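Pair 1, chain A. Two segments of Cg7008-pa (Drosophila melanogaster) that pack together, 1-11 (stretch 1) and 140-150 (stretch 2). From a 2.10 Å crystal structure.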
# COMPACT_ATOMS: atom_id res chain seq x y z
N MET A 1 2.08 25.51 -1.74
CA MET A 1 2.40 25.55 -0.29
C MET A 1 1.79 24.36 0.45
O MET A 1 1.74 24.33 1.69
CB MET A 1 1.93 26.88 0.32
CG MET A 1 2.39 28.12 -0.46
SD MET A 1 2.51 29.63 0.53
CE MET A 1 0.77 29.99 0.85
N VAL A 2 1.33 23.37 -0.31
CA VAL A 2 0.86 22.10 0.24
C VAL A 2 2.04 21.32 0.84
O VAL A 2 3.08 21.17 0.20
CB VAL A 2 0.10 21.25 -0.82
CG1 VAL A 2 -0.16 19.83 -0.31
CG2 VAL A 2 -1.21 21.92 -1.21
N ASN A 3 1.86 20.86 2.07
CA ASN A 3 2.86 20.10 2.79
C ASN A 3 2.90 18.63 2.34
O ASN A 3 2.30 17.76 2.98
CB ASN A 3 2.58 20.20 4.30
CG ASN A 3 3.82 19.93 5.15
OD1 ASN A 3 4.91 19.68 4.64
ND2 ASN A 3 3.64 19.99 6.47
N TYR A 4 3.60 18.37 1.24
CA TYR A 4 3.75 17.01 0.71
C TYR A 4 4.70 16.18 1.57
O TYR A 4 5.66 16.71 2.13
CB TYR A 4 4.25 17.05 -0.74
CG TYR A 4 3.19 17.46 -1.74
CD1 TYR A 4 2.30 16.53 -2.27
CD2 TYR A 4 3.08 18.79 -2.16
CE1 TYR A 4 1.32 16.91 -3.18
CE2 TYR A 4 2.10 19.18 -3.08
CZ TYR A 4 1.22 18.23 -3.58
OH TYR A 4 0.25 18.59 -4.49
N GLU A 5 4.41 14.89 1.69
CA GLU A 5 5.31 13.96 2.35
C GLU A 5 6.07 13.15 1.30
O GLU A 5 5.46 12.59 0.39
CB GLU A 5 4.55 13.02 3.31
CG GLU A 5 5.47 12.20 4.23
CD GLU A 5 4.80 10.97 4.82
OE1 GLU A 5 3.64 10.67 4.46
OE2 GLU A 5 5.43 10.28 5.65
N ASN A 6 7.39 13.12 1.43
CA ASN A 6 8.23 12.33 0.54
C ASN A 6 8.18 10.86 0.94
O ASN A 6 8.67 10.48 2.01
CB ASN A 6 9.66 12.85 0.53
CG ASN A 6 9.79 14.22 -0.13
OD1 ASN A 6 9.23 14.45 -1.21
ND2 ASN A 6 10.52 15.12 0.50
N VAL A 7 7.55 10.04 0.09
CA VAL A 7 7.37 8.62 0.37
C VAL A 7 7.93 7.72 -0.73
O VAL A 7 8.27 8.19 -1.81
CB VAL A 7 5.87 8.24 0.61
CG1 VAL A 7 5.27 9.04 1.75
CG2 VAL A 7 5.05 8.40 -0.67
N ILE A 8 8.01 6.42 -0.43
CA ILE A 8 8.26 5.38 -1.41
C ILE A 8 7.09 4.39 -1.36
O ILE A 8 6.74 3.90 -0.28
CB ILE A 8 9.60 4.64 -1.14
CG1 ILE A 8 10.79 5.55 -1.47
CG2 ILE A 8 9.68 3.33 -1.94
CD1 ILE A 8 12.11 5.08 -0.88
N VAL A 9 6.49 4.11 -2.51
CA VAL A 9 5.37 3.16 -2.57
C VAL A 9 5.92 1.73 -2.61
O VAL A 9 6.65 1.37 -3.53
CB VAL A 9 4.42 3.45 -3.76
CG1 VAL A 9 3.29 2.42 -3.81
CG2 VAL A 9 3.84 4.86 -3.65
N THR A 10 5.55 0.93 -1.61
CA THR A 10 6.13 -0.40 -1.42
C THR A 10 5.20 -1.56 -1.78
O THR A 10 5.68 -2.66 -2.07
CB THR A 10 6.67 -0.57 0.02
OG1 THR A 10 5.64 -0.28 0.98
CG2 THR A 10 7.85 0.36 0.26
N GLU A 11 3.90 -1.31 -1.77
CA GLU A 11 2.91 -2.34 -2.10
C GLU A 11 1.65 -1.72 -2.71
O GLU A 11 1.16 -0.70 -2.23
CB GLU A 11 2.54 -3.17 -0.86
CG GLU A 11 1.55 -4.32 -1.09
CD GLU A 11 2.15 -5.52 -1.81
OE1 GLU A 11 3.38 -5.58 -1.99
OE2 GLU A 11 1.38 -6.42 -2.21
N ASP A 140 4.16 3.27 -12.72
CA ASP A 140 4.30 4.68 -12.35
C ASP A 140 5.01 4.88 -11.01
O ASP A 140 5.94 5.69 -10.92
CB ASP A 140 2.92 5.36 -12.28
CG ASP A 140 2.31 5.60 -13.66
OD1 ASP A 140 3.04 5.57 -14.67
OD2 ASP A 140 1.08 5.83 -13.72
N VAL A 141 4.59 4.14 -9.98
CA VAL A 141 4.98 4.49 -8.60
C VAL A 141 5.71 3.42 -7.77
O VAL A 141 6.42 3.77 -6.83
CB VAL A 141 3.77 5.03 -7.77
CG1 VAL A 141 3.11 6.22 -8.46
CG2 VAL A 141 2.74 3.93 -7.49
N LEU A 142 5.55 2.14 -8.10
CA LEU A 142 6.11 1.08 -7.25
C LEU A 142 7.64 1.20 -7.12
O LEU A 142 8.36 1.23 -8.12
CB LEU A 142 5.69 -0.32 -7.71
CG LEU A 142 5.99 -1.46 -6.72
CD1 LEU A 142 5.03 -1.45 -5.54
CD2 LEU A 142 5.94 -2.80 -7.43
N ASN A 143 8.09 1.27 -5.86
CA ASN A 143 9.50 1.45 -5.49
C ASN A 143 10.08 2.83 -5.79
O ASN A 143 11.30 3.04 -5.67
CB ASN A 143 10.39 0.36 -6.11
CG ASN A 143 9.93 -1.03 -5.78
OD1 ASN A 143 9.95 -1.92 -6.63
ND2 ASN A 143 9.51 -1.24 -4.53
N HIS A 144 9.22 3.77 -6.16
CA HIS A 144 9.65 5.12 -6.51
C HIS A 144 9.42 6.12 -5.38
O HIS A 144 8.48 5.98 -4.60
CB HIS A 144 8.95 5.61 -7.78
CG HIS A 144 9.32 4.85 -9.01
ND1 HIS A 144 8.60 4.94 -10.18
CD2 HIS A 144 10.33 3.98 -9.26
CE1 HIS A 144 9.16 4.16 -11.10
NE2 HIS A 144 10.21 3.57 -10.56
N LYS A 145 10.29 7.12 -5.32
CA LYS A 145 10.09 8.28 -4.46
C LYS A 145 9.06 9.20 -5.10
O LYS A 145 9.24 9.67 -6.22
CB LYS A 145 11.41 9.04 -4.26
CG LYS A 145 12.51 8.22 -3.58
CD LYS A 145 13.78 9.04 -3.42
N VAL A 146 7.96 9.43 -4.38
CA VAL A 146 6.89 10.32 -4.84
C VAL A 146 6.45 11.24 -3.70
O VAL A 146 6.80 11.02 -2.54
CB VAL A 146 5.66 9.53 -5.39
CG1 VAL A 146 6.04 8.69 -6.62
CG2 VAL A 146 5.04 8.64 -4.32
N GLN A 147 5.68 12.28 -4.04
CA GLN A 147 5.13 13.19 -3.04
C GLN A 147 3.67 12.82 -2.74
O GLN A 147 2.84 12.76 -3.65
CB GLN A 147 5.24 14.65 -3.51
CG GLN A 147 6.69 15.15 -3.62
CD GLN A 147 6.79 16.59 -4.10
OE1 GLN A 147 6.11 17.00 -5.04
NE2 GLN A 147 7.67 17.36 -3.47
N LEU A 148 3.39 12.57 -1.47
CA LEU A 148 2.05 12.17 -1.03
C LEU A 148 1.34 13.30 -0.30
O LEU A 148 1.94 13.98 0.54
CB LEU A 148 2.15 10.93 -0.12
CG LEU A 148 0.88 10.34 0.53
CD1 LEU A 148 0.98 8.84 0.63
CD2 LEU A 148 0.59 10.97 1.90
N ASN A 149 0.07 13.50 -0.63
CA ASN A 149 -0.80 14.41 0.12
C ASN A 149 -2.07 13.70 0.56
O ASN A 149 -2.75 13.09 -0.26
CB ASN A 149 -1.15 15.65 -0.72
CG ASN A 149 -1.94 16.68 0.07
OD1 ASN A 149 -1.52 17.12 1.14
ND2 ASN A 149 -3.10 17.07 -0.45
N VAL A 150 -2.37 13.77 1.85
CA VAL A 150 -3.61 13.21 2.38
C VAL A 150 -4.75 14.18 2.08
O VAL A 150 -4.71 15.34 2.50
CB VAL A 150 -3.52 12.91 3.90
CG1 VAL A 150 -4.86 12.43 4.45
CG2 VAL A 150 -2.43 11.87 4.18
O HOH W 1 8.09 -3.20 -3.38

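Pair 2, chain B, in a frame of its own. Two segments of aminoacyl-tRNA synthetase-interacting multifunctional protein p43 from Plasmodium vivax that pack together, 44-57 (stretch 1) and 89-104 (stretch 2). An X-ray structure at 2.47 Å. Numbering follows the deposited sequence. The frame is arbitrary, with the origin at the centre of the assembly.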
# COMPACT_ATOMS: atom_id res chain seq x y z
N THR B 44 -2.51 -8.07 12.10
CA THR B 44 -2.66 -6.93 13.02
C THR B 44 -1.35 -6.13 13.09
O THR B 44 -1.32 -4.98 13.50
CB THR B 44 -3.09 -7.42 14.41
OG1 THR B 44 -2.06 -8.25 14.95
CG2 THR B 44 -4.40 -8.21 14.32
N ARG B 45 -0.27 -6.76 12.64
CA ARG B 45 1.07 -6.21 12.78
C ARG B 45 1.44 -5.23 11.68
O ARG B 45 2.35 -4.44 11.86
CB ARG B 45 2.11 -7.33 12.83
CG ARG B 45 2.10 -8.08 14.14
CD ARG B 45 3.10 -9.22 14.22
NE ARG B 45 4.42 -8.67 14.41
CZ ARG B 45 5.54 -9.39 14.44
NH1 ARG B 45 5.53 -10.74 14.33
NH2 ARG B 45 6.69 -8.74 14.59
N LEU B 46 0.72 -5.30 10.57
CA LEU B 46 0.81 -4.31 9.51
C LEU B 46 -0.04 -3.11 9.82
O LEU B 46 -1.19 -3.25 10.15
CB LEU B 46 0.32 -4.89 8.15
CG LEU B 46 0.94 -6.20 7.70
CD1 LEU B 46 0.48 -6.54 6.30
CD2 LEU B 46 2.44 -6.13 7.78
N ASN B 47 0.54 -1.93 9.60
CA ASN B 47 -0.20 -0.63 9.60
C ASN B 47 -0.42 -0.15 8.23
O ASN B 47 0.42 0.55 7.74
CB ASN B 47 0.63 0.45 10.25
CG ASN B 47 -0.13 1.68 10.52
OD1 ASN B 47 -1.35 1.66 10.69
ND2 ASN B 47 0.58 2.78 10.60
N ILE B 48 -1.54 -0.52 7.62
CA ILE B 48 -1.92 -0.14 6.27
C ILE B 48 -2.87 1.06 6.30
O ILE B 48 -3.97 0.97 6.83
CB ILE B 48 -2.62 -1.33 5.57
CG1 ILE B 48 -1.60 -2.45 5.28
CG2 ILE B 48 -3.23 -0.88 4.25
CD1 ILE B 48 -2.24 -3.78 4.94
N ILE B 49 -2.47 2.18 5.74
CA ILE B 49 -3.25 3.40 5.87
C ILE B 49 -3.48 4.09 4.51
O ILE B 49 -2.70 3.92 3.58
CB ILE B 49 -2.57 4.35 6.85
CG1 ILE B 49 -1.18 4.65 6.40
CG2 ILE B 49 -2.50 3.71 8.25
CD1 ILE B 49 -0.49 5.68 7.27
N VAL B 50 -4.55 4.87 4.42
CA VAL B 50 -4.89 5.57 3.21
C VAL B 50 -4.13 6.86 3.14
O VAL B 50 -4.08 7.63 4.11
CB VAL B 50 -6.37 5.87 3.08
CG1 VAL B 50 -7.20 4.64 3.40
CG2 VAL B 50 -6.76 6.97 4.01
N GLY B 51 -3.51 7.08 1.98
CA GLY B 51 -2.93 8.37 1.66
C GLY B 51 -3.44 8.94 0.34
O GLY B 51 -3.99 8.24 -0.50
N TYR B 52 -3.26 10.24 0.19
CA TYR B 52 -3.56 10.98 -1.05
C TYR B 52 -2.25 11.26 -1.73
O TYR B 52 -1.37 11.90 -1.13
CB TYR B 52 -4.16 12.33 -0.69
CG TYR B 52 -4.64 13.14 -1.86
CD1 TYR B 52 -5.54 12.60 -2.77
CD2 TYR B 52 -4.23 14.46 -2.04
CE1 TYR B 52 -6.00 13.35 -3.85
CE2 TYR B 52 -4.71 15.22 -3.09
CZ TYR B 52 -5.59 14.66 -3.99
OH TYR B 52 -6.05 15.35 -5.08
N VAL B 53 -2.12 10.79 -2.97
CA VAL B 53 -0.92 11.05 -3.77
C VAL B 53 -0.89 12.52 -4.22
O VAL B 53 -1.62 12.92 -5.14
CB VAL B 53 -0.88 10.12 -5.01
CG1 VAL B 53 0.34 10.42 -5.83
CG2 VAL B 53 -0.92 8.64 -4.59
N GLU B 54 -0.08 13.35 -3.58
CA GLU B 54 0.07 14.74 -3.99
C GLU B 54 0.81 14.97 -5.31
O GLU B 54 0.39 15.81 -6.09
CB GLU B 54 0.78 15.50 -2.89
CG GLU B 54 -0.12 15.69 -1.70
CD GLU B 54 0.50 16.57 -0.67
OE1 GLU B 54 1.71 16.85 -0.80
OE2 GLU B 54 -0.22 16.96 0.28
N GLU B 55 1.91 14.24 -5.53
CA GLU B 55 2.83 14.46 -6.67
C GLU B 55 3.43 13.16 -7.19
O GLU B 55 3.83 12.30 -6.40
CB GLU B 55 4.02 15.34 -6.29
CG GLU B 55 3.79 16.84 -6.36
CD GLU B 55 5.06 17.64 -6.07
OE1 GLU B 55 6.08 17.53 -6.81
OE2 GLU B 55 5.03 18.39 -5.06
N VAL B 56 3.51 13.05 -8.52
CA VAL B 56 4.29 12.03 -9.20
C VAL B 56 5.46 12.69 -9.89
O VAL B 56 5.28 13.64 -10.64
CB VAL B 56 3.46 11.32 -10.27
CG1 VAL B 56 4.20 10.09 -10.78
CG2 VAL B 56 2.13 10.93 -9.69
N GLU B 57 6.65 12.16 -9.66
CA GLU B 57 7.88 12.63 -10.28
C GLU B 57 8.63 11.37 -10.70
O GLU B 57 8.34 10.30 -10.16
CB GLU B 57 8.67 13.49 -9.28
CG GLU B 57 10.17 13.51 -9.48
CD GLU B 57 10.84 14.80 -9.04
OE1 GLU B 57 10.16 15.61 -8.35
OE2 GLU B 57 12.03 15.00 -9.43
N ASN B 89 1.15 5.35 -16.30
CA ASN B 89 1.45 6.79 -16.52
C ASN B 89 1.23 7.62 -15.23
O ASN B 89 0.54 7.19 -14.32
CB ASN B 89 0.57 7.35 -17.65
CG ASN B 89 0.58 6.50 -18.94
OD1 ASN B 89 1.61 6.27 -19.57
ND2 ASN B 89 -0.60 6.07 -19.36
N SER B 90 1.79 8.82 -15.18
CA SER B 90 1.71 9.66 -13.97
C SER B 90 0.28 10.01 -13.55
O SER B 90 -0.08 9.93 -12.37
CB SER B 90 2.47 10.97 -14.16
OG SER B 90 1.69 11.91 -14.90
N GLU B 91 -0.52 10.44 -14.50
CA GLU B 91 -1.90 10.82 -14.20
C GLU B 91 -2.73 9.61 -13.70
O GLU B 91 -3.83 9.79 -13.17
CB GLU B 91 -2.55 11.52 -15.40
CG GLU B 91 -2.94 10.62 -16.57
CD GLU B 91 -1.79 10.25 -17.54
OE1 GLU B 91 -0.86 11.05 -17.80
OE2 GLU B 91 -1.86 9.13 -18.08
N ASP B 92 -2.19 8.40 -13.84
CA ASP B 92 -2.83 7.18 -13.32
C ASP B 92 -2.73 7.04 -11.80
O ASP B 92 -3.50 6.32 -11.17
CB ASP B 92 -2.17 5.96 -13.92
CG ASP B 92 -2.48 5.82 -15.35
OD1 ASP B 92 -3.67 6.01 -15.68
OD2 ASP B 92 -1.54 5.56 -16.14
N LEU B 93 -1.74 7.74 -11.25
CA LEU B 93 -1.41 7.73 -9.87
C LEU B 93 -1.74 9.07 -9.19
O LEU B 93 -2.10 9.10 -7.99
CB LEU B 93 0.10 7.48 -9.75
CG LEU B 93 0.74 6.23 -10.37
CD1 LEU B 93 2.25 6.21 -10.15
CD2 LEU B 93 0.14 4.99 -9.75
N LEU B 94 -1.59 10.17 -9.95
CA LEU B 94 -1.67 11.49 -9.36
C LEU B 94 -3.03 11.69 -8.71
O LEU B 94 -4.05 11.27 -9.21
CB LEU B 94 -1.40 12.60 -10.42
CG LEU B 94 -1.21 14.02 -9.86
CD1 LEU B 94 0.06 14.14 -9.05
CD2 LEU B 94 -1.19 15.07 -10.94
N HIS B 95 -3.05 12.33 -7.55
CA HIS B 95 -4.33 12.68 -6.94
C HIS B 95 -5.27 11.49 -6.68
O HIS B 95 -6.46 11.66 -6.51
CB HIS B 95 -5.00 13.80 -7.75
CG HIS B 95 -4.28 15.11 -7.62
ND1 HIS B 95 -4.46 16.16 -8.49
CD2 HIS B 95 -3.35 15.52 -6.71
CE1 HIS B 95 -3.69 17.16 -8.13
NE2 HIS B 95 -3.01 16.81 -7.04
N LYS B 96 -4.70 10.30 -6.59
CA LYS B 96 -5.43 9.13 -6.09
C LYS B 96 -5.26 8.99 -4.57
O LYS B 96 -4.28 9.49 -3.97
CB LYS B 96 -4.94 7.84 -6.75
CG LYS B 96 -5.14 7.78 -8.25
CD LYS B 96 -6.59 7.82 -8.66
CE LYS B 96 -6.68 7.97 -10.17
NZ LYS B 96 -5.93 6.89 -10.91
N TYR B 97 -6.24 8.31 -3.99
CA TYR B 97 -6.24 7.85 -2.61
C TYR B 97 -5.70 6.43 -2.67
O TYR B 97 -6.28 5.57 -3.33
CB TYR B 97 -7.68 7.90 -1.99
CG TYR B 97 -8.09 9.30 -1.56
CD1 TYR B 97 -7.78 9.77 -0.29
CD2 TYR B 97 -8.74 10.16 -2.42
CE1 TYR B 97 -8.14 11.06 0.11
CE2 TYR B 97 -9.08 11.44 -2.05
CZ TYR B 97 -8.78 11.89 -0.79
OH TYR B 97 -9.14 13.16 -0.41
N VAL B 98 -4.58 6.18 -1.99
CA VAL B 98 -3.94 4.87 -2.12
C VAL B 98 -3.83 4.26 -0.74
O VAL B 98 -4.14 4.94 0.26
CB VAL B 98 -2.59 4.96 -2.82
CG1 VAL B 98 -2.79 5.43 -4.24
CG2 VAL B 98 -1.66 5.92 -2.09
N LEU B 99 -3.44 2.97 -0.72
CA LEU B 99 -3.19 2.23 0.52
C LEU B 99 -1.72 2.09 0.78
O LEU B 99 -1.03 1.39 0.06
CB LEU B 99 -3.81 0.85 0.46
CG LEU B 99 -5.36 0.88 0.35
CD1 LEU B 99 -5.93 -0.41 0.93
CD2 LEU B 99 -6.02 2.09 1.02
N VAL B 100 -1.25 2.76 1.81
CA VAL B 100 0.18 2.72 2.15
C VAL B 100 0.44 1.81 3.34
O VAL B 100 -0.16 2.02 4.39
CB VAL B 100 0.70 4.14 2.51
CG1 VAL B 100 2.17 4.10 2.88
CG2 VAL B 100 0.47 5.08 1.34
N LEU B 101 1.33 0.83 3.16
CA LEU B 101 1.98 0.11 4.28
C LEU B 101 2.96 1.05 4.98
O LEU B 101 4.15 1.12 4.64
CB LEU B 101 2.70 -1.18 3.81
CG LEU B 101 3.45 -1.97 4.89
CD1 LEU B 101 2.51 -2.36 6.01
CD2 LEU B 101 4.10 -3.26 4.38
N ALA B 102 2.47 1.75 5.99
CA ALA B 102 3.21 2.82 6.66
C ALA B 102 4.39 2.46 7.55
O ALA B 102 5.27 3.28 7.78
CB ALA B 102 2.22 3.65 7.47
N ASN B 103 4.43 1.23 8.06
CA ASN B 103 5.39 0.89 9.13
C ASN B 103 6.64 0.14 8.74
O ASN B 103 7.42 -0.30 9.61
CB ASN B 103 4.70 0.20 10.30
CG ASN B 103 4.13 -1.18 9.97
OD1 ASN B 103 3.76 -1.50 8.84
ND2 ASN B 103 4.04 -2.01 11.00
N LEU B 104 6.87 0.03 7.44
CA LEU B 104 8.17 -0.29 6.94
C LEU B 104 9.05 0.87 7.36
O LEU B 104 8.54 1.98 7.52
CB LEU B 104 8.12 -0.34 5.44
CG LEU B 104 7.26 -1.43 4.83
CD1 LEU B 104 7.04 -1.12 3.35
CD2 LEU B 104 7.97 -2.76 4.94

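Pairs 1 and 2 share one backbone arrangement: an antiparallel pair of strands whose second strand is entered through a type II turn, V141(A) to H144(A) in pair 1 and L93(B) to K96(B) in pair 2. Fourteen central residues superpose with an RMSD of 0.5 Å. The hydrogen-bonded bridges coincide. In pair 1, E5(A) faces L148(A) and V7(A) faces V146(A); the matching bridges in pair 2 are I49(B) with V100(B) and G51(B) with V98(B). Each is closed by two backbone bonds, for example V7(A) N to V146(A) O at 2.9 Å and G51(B) N to V98(B) O at 2.8 Å.

The turn is tied to the first strand in the same way. V9(A) O accepts from N143(A) N at 2.7 Å, and V53(B) O accepts from H95(B) N at 2.9 Å. The neighbouring bond differs in strength: V9(A) N to H144(A) O is long and weak at 3.4 Å, whereas V53(B) N reaches K96(B) O at 2.7 Å. N143(A) and H95(B) both occupy the turn position with positive phi.

On the face bearing V7(A), V146(A) and L148(A), V7(A) CG2 meets V146(A) CG2 at 3.7 Å. Its counterpart G51(B) has no side chain; an ideal CB there would lie 3.7 Å from V100(B) CG2. Two residues further along, both pairs place a valine: V9(A) CG2 lies 4.0 Å from V146(A) CG2, and V53(B) CG2 lies 3.7 Å from V98(B) CG1.

The other face differs too. N6(A) OD1 approaches Q147(A) CG at 3.6 Å, while the equivalent V50(B) and L99(B) make an apolar contact, CG1 to CD2, at 3.7 Å. Beside them, I8(A) CG1 packs on the aliphatic K145(A) CG at 3.8 Å. Pair 2 fills these positions with two tyrosines, Y52(B) CD1 lying 3.8 Å from Y97(B) CE2, over one face of the Y97(B) ring. The Y52(B) ring also runs nearly parallel to that of H95(B), but the two are slid apart and barely overlap.

At the matched turn leucines, L142(A) CD1 comes within 3.7 Å of T10(A) O, and L94(B) CD1 within 3.4 Å of E54(B) O. Pair 1 adds a water that donates to T10(A) O at 2.8 Å and accepts from N143(A) ND2 at 2.7 Å, linking the strand to the turn.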